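Local structure of SAHS1 (Ramazzottius varieornatus, 5XN9) at residues Y112-G116 / D117-K121. The protein is secreted and acts as a molecular shield that protects against desiccation, forming an amorphous, vitrified solid as water is lost. Sequence-based numbering, arbitrary orientation. Where two conformers were deposited one is given.
Sequences YKVNG and DELEK. With ACY (acetic acid), chain L.
Lys113 and Glu120 form the hydrogen-bonded pair that joins antiparallel strands 112-114 and 118-121, with Lys113 N to Glu120 O at 2.9 Å and Glu120 N to Lys113 O at 2.7 Å, the latter nearly straight at 174°. Toward the turn, Asn115 N adds a bond of 3.0 Å to Glu118 O. Gly116 suits the bend because at its backbone angles a CB would be jammed against the carbonyl oxygen of Asn115. Val114 CG2 meets Leu119 CD1 at 3.8 Å, apolar branches that suit the face they share with Trp12. Beside them Leu119 CD2 reaches Tyr112 CD2 obliquely. With its CG anti to the backbone N (chi1 -173°) and the chain extended beyond, Lys121 runs alongside the tyrosine in the same direction, its CG over one ring face. Lys121 NZ then donates to Tyr112 OH at 3.0 Å. Lys121 NZ also donates to OXT of an acetate, probably from the crystallisation liquor, with Asp110 a more distant, weak ion-pair partner. A phenylalanine in place of Tyr112 would probably leave Lys121 NZ without one of its acceptors and its end freer to turn. Glu120, on the other face, forms a salt bridge to Lys131, and Glu118 one to Arg17. This beta hairpin belongs to the antiparallel barrel of the fatty-acid-binding-protein fold; the acetate, also bonded by Tyr123 and Arg132, is consistent with that family's carboxylate-binding pocket, Tyr112 OH positioning Lys121 from behind.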
ATOM      1  N   TYR A 112      -7.398  -0.297   1.179  1.00 23.72           N
ATOM      2  CA  TYR A 112      -7.276   0.826   2.103  1.00 24.87           C
ATOM      3  C   TYR A 112      -8.678   1.208   2.554  1.00 27.61           C
ATOM      4  O   TYR A 112      -9.486   1.673   1.744  1.00 29.64           O
ATOM      5  CB  TYR A 112      -6.616   2.028   1.418  1.00 25.04           C
ATOM      6  CG  TYR A 112      -5.223   1.743   0.910  1.00 24.36           C
ATOM      7  CD1 TYR A 112      -5.026   1.046  -0.278  1.00 24.14           C
ATOM      8  CD2 TYR A 112      -4.102   2.174   1.616  1.00 28.42           C
ATOM      9  CE1 TYR A 112      -3.749   0.774  -0.743  1.00 24.83           C
ATOM     10  CE2 TYR A 112      -2.818   1.905   1.157  1.00 28.68           C
ATOM     11  CZ  TYR A 112      -2.652   1.201  -0.023  1.00 26.78           C
ATOM     12  OH  TYR A 112      -1.384   0.912  -0.486  1.00 28.23           O
ATOM     13  N   LYS A 113      -8.963   1.026   3.843  1.00 28.15           N
ATOM     14  CA  LYS A 113     -10.301   1.217   4.385  1.00 32.30           C
ATOM     15  C   LYS A 113     -10.208   2.150   5.583  1.00 30.75           C
ATOM     16  O   LYS A 113      -9.547   1.825   6.577  1.00 32.77           O
ATOM     17  CB  LYS A 113     -10.884  -0.138   4.797  1.00 37.34           C
ATOM     18  CG  LYS A 113     -12.218  -0.097   5.513  1.00 46.87           C
ATOM     19  CD  LYS A 113     -12.615  -1.517   5.910  1.00 53.98           C
ATOM     20  CE  LYS A 113     -13.830  -1.563   6.833  1.00 62.04           C
ATOM     21  NZ  LYS A 113     -14.269  -2.968   7.097  1.00 67.13           N
ATOM     22  N   VAL A 114     -10.867   3.302   5.492  1.00 33.93           N
ATOM     23  CA  VAL A 114     -10.762   4.347   6.502  1.00 37.90           C
ATOM     24  C   VAL A 114     -11.984   4.252   7.404  1.00 45.06           C
ATOM     25  O   VAL A 114     -13.114   4.482   6.962  1.00 46.16           O
ATOM     26  CB  VAL A 114     -10.620   5.737   5.866  1.00 38.47           C
ATOM     27  CG1 VAL A 114     -10.708   6.819   6.933  1.00 40.78           C
ATOM     28  CG2 VAL A 114      -9.302   5.830   5.114  1.00 36.92           C
ATOM     29  N   ASN A 115     -11.755   3.899   8.667  1.00 52.23           N
ATOM     30  CA  ASN A 115     -12.810   3.763   9.661  1.00 63.77           C
ATOM     31  C   ASN A 115     -13.113   5.079  10.362  1.00 66.28           C
ATOM     32  O   ASN A 115     -13.892   5.094  11.321  1.00 69.68           O
ATOM     33  CB  ASN A 115     -12.415   2.706  10.697  1.00 70.98           C
ATOM     34  CG  ASN A 115     -11.798   1.466  10.065  1.00 79.11           C
ATOM     35  OD1 ASN A 115     -10.667   1.498   9.579  1.00 80.39           O
ATOM     36  ND2 ASN A 115     -12.538   0.364  10.082  1.00 82.97           N
ATOM     37  N   GLY A 116     -12.529   6.180   9.894  1.00 68.04           N
ATOM     38  CA  GLY A 116     -12.583   7.443  10.600  1.00 69.78           C
ATOM     39  C   GLY A 116     -11.343   7.606  11.452  1.00 73.40           C
ATOM     40  O   GLY A 116     -11.069   6.759  12.307  1.00 75.45           O
ATOM     41  N   ASP A 117     -10.565   8.666  11.201  1.00 73.84           N
ATOM     42  CA  ASP A 117      -9.307   8.939  11.898  1.00 73.49           C
ATOM     43  C   ASP A 117      -8.236   7.890  11.605  1.00 60.14           C
ATOM     44  O   ASP A 117      -7.038   8.194  11.615  1.00 58.91           O
ATOM     45  CB  ASP A 117      -9.515   9.062  13.414  1.00 86.21           C
ATOM     46  CG  ASP A 117     -10.827   9.734  13.777  1.00 97.13           C
ATOM     47  OD1 ASP A 117     -11.098  10.839  13.260  1.00101.37           O
ATOM     48  OD2 ASP A 117     -11.588   9.152  14.579  1.00100.46           O
ATOM     49  N   GLU A 118      -8.656   6.657  11.335  1.00 49.70           N
ATOM     50  CA  GLU A 118      -7.773   5.509  11.227  1.00 45.29           C
ATOM     51  C   GLU A 118      -7.928   4.859   9.856  1.00 37.45           C
ATOM     52  O   GLU A 118      -9.011   4.862   9.264  1.00 39.37           O
ATOM     53  CB  GLU A 118      -8.091   4.522  12.360  1.00 50.43           C
ATOM     54  CG  GLU A 118      -8.001   3.045  12.030  1.00 56.82           C
ATOM     55  CD  GLU A 118      -8.348   2.181  13.232  1.00 64.67           C
ATOM     56  OE1 GLU A 118      -7.674   2.315  14.277  1.00 66.12           O
ATOM     57  OE2 GLU A 118      -9.306   1.384  13.139  1.00 67.43           O
ATOM     58  N   LEU A 119      -6.830   4.324   9.335  1.00 30.29           N
ATOM     59  CA  LEU A 119      -6.844   3.618   8.061  1.00 27.99           C
ATOM     60  C   LEU A 119      -6.402   2.183   8.299  1.00 27.93           C
ATOM     61  O   LEU A 119      -5.330   1.945   8.866  1.00 28.48           O
ATOM     62  CB  LEU A 119      -5.920   4.292   7.035  1.00 28.36           C
ATOM     63  CG  LEU A 119      -6.024   3.788   5.593  1.00 30.80           C
ATOM     64  CD1 LEU A 119      -5.645   4.896   4.628  1.00 33.86           C
ATOM     65  CD2 LEU A 119      -5.134   2.582   5.383  1.00 33.80           C
ATOM     66  N   GLU A 120      -7.214   1.235   7.839  0.75 30.04           N
ATOM     67  CA  GLU A 120      -6.908  -0.186   7.931  0.75 30.86           C
ATOM     68  C   GLU A 120      -6.460  -0.665   6.554  0.75 28.48           C
ATOM     69  O   GLU A 120      -7.212  -0.543   5.582  0.75 27.30           O
ATOM     70  CB  GLU A 120      -8.152  -0.949   8.387  0.75 38.95           C
ATOM     71  CG  GLU A 120      -7.949  -2.437   8.632  0.75 46.54           C
ATOM     72  CD  GLU A 120      -9.212  -3.130   9.134  0.75 56.09           C
ATOM     73  OE1 GLU A 120      -9.544  -4.215   8.607  0.75 58.65           O
ATOM     74  OE2 GLU A 120      -9.873  -2.592  10.051  0.75 59.98           O
ATOM     75  N   LYS A 121      -5.234  -1.176   6.463  1.00 24.71           N
ATOM     76  CA  LYS A 121      -4.717  -1.722   5.216  1.00 25.37           C
ATOM     77  C   LYS A 121      -4.731  -3.238   5.297  1.00 26.05           C
ATOM     78  O   LYS A 121      -4.233  -3.822   6.266  1.00 28.14           O
ATOM     79  CB  LYS A 121      -3.306  -1.232   4.896  1.00 28.25           C
ATOM     80  CG  LYS A 121      -2.849  -1.675   3.518  1.00 32.82           C
ATOM     81  CD  LYS A 121      -1.605  -0.940   3.044  1.00 36.27           C
ATOM     82  CE  LYS A 121      -1.192  -1.463   1.691  1.00 40.44           C
ATOM     83  NZ  LYS A 121       0.134  -0.944   1.272  1.00 42.24           N
TER
HETATM   84  C   ACY L 210       3.117  -1.323   3.626  1.00 48.10           C
HETATM   85  O   ACY L 210       3.105  -1.964   4.700  1.00 46.78           O
HETATM   86  OXT ACY L 210       2.085  -0.984   3.006  1.00 46.58           O
HETATM   87  CH3 ACY L 210       4.444  -0.932   3.045  1.00 48.89           C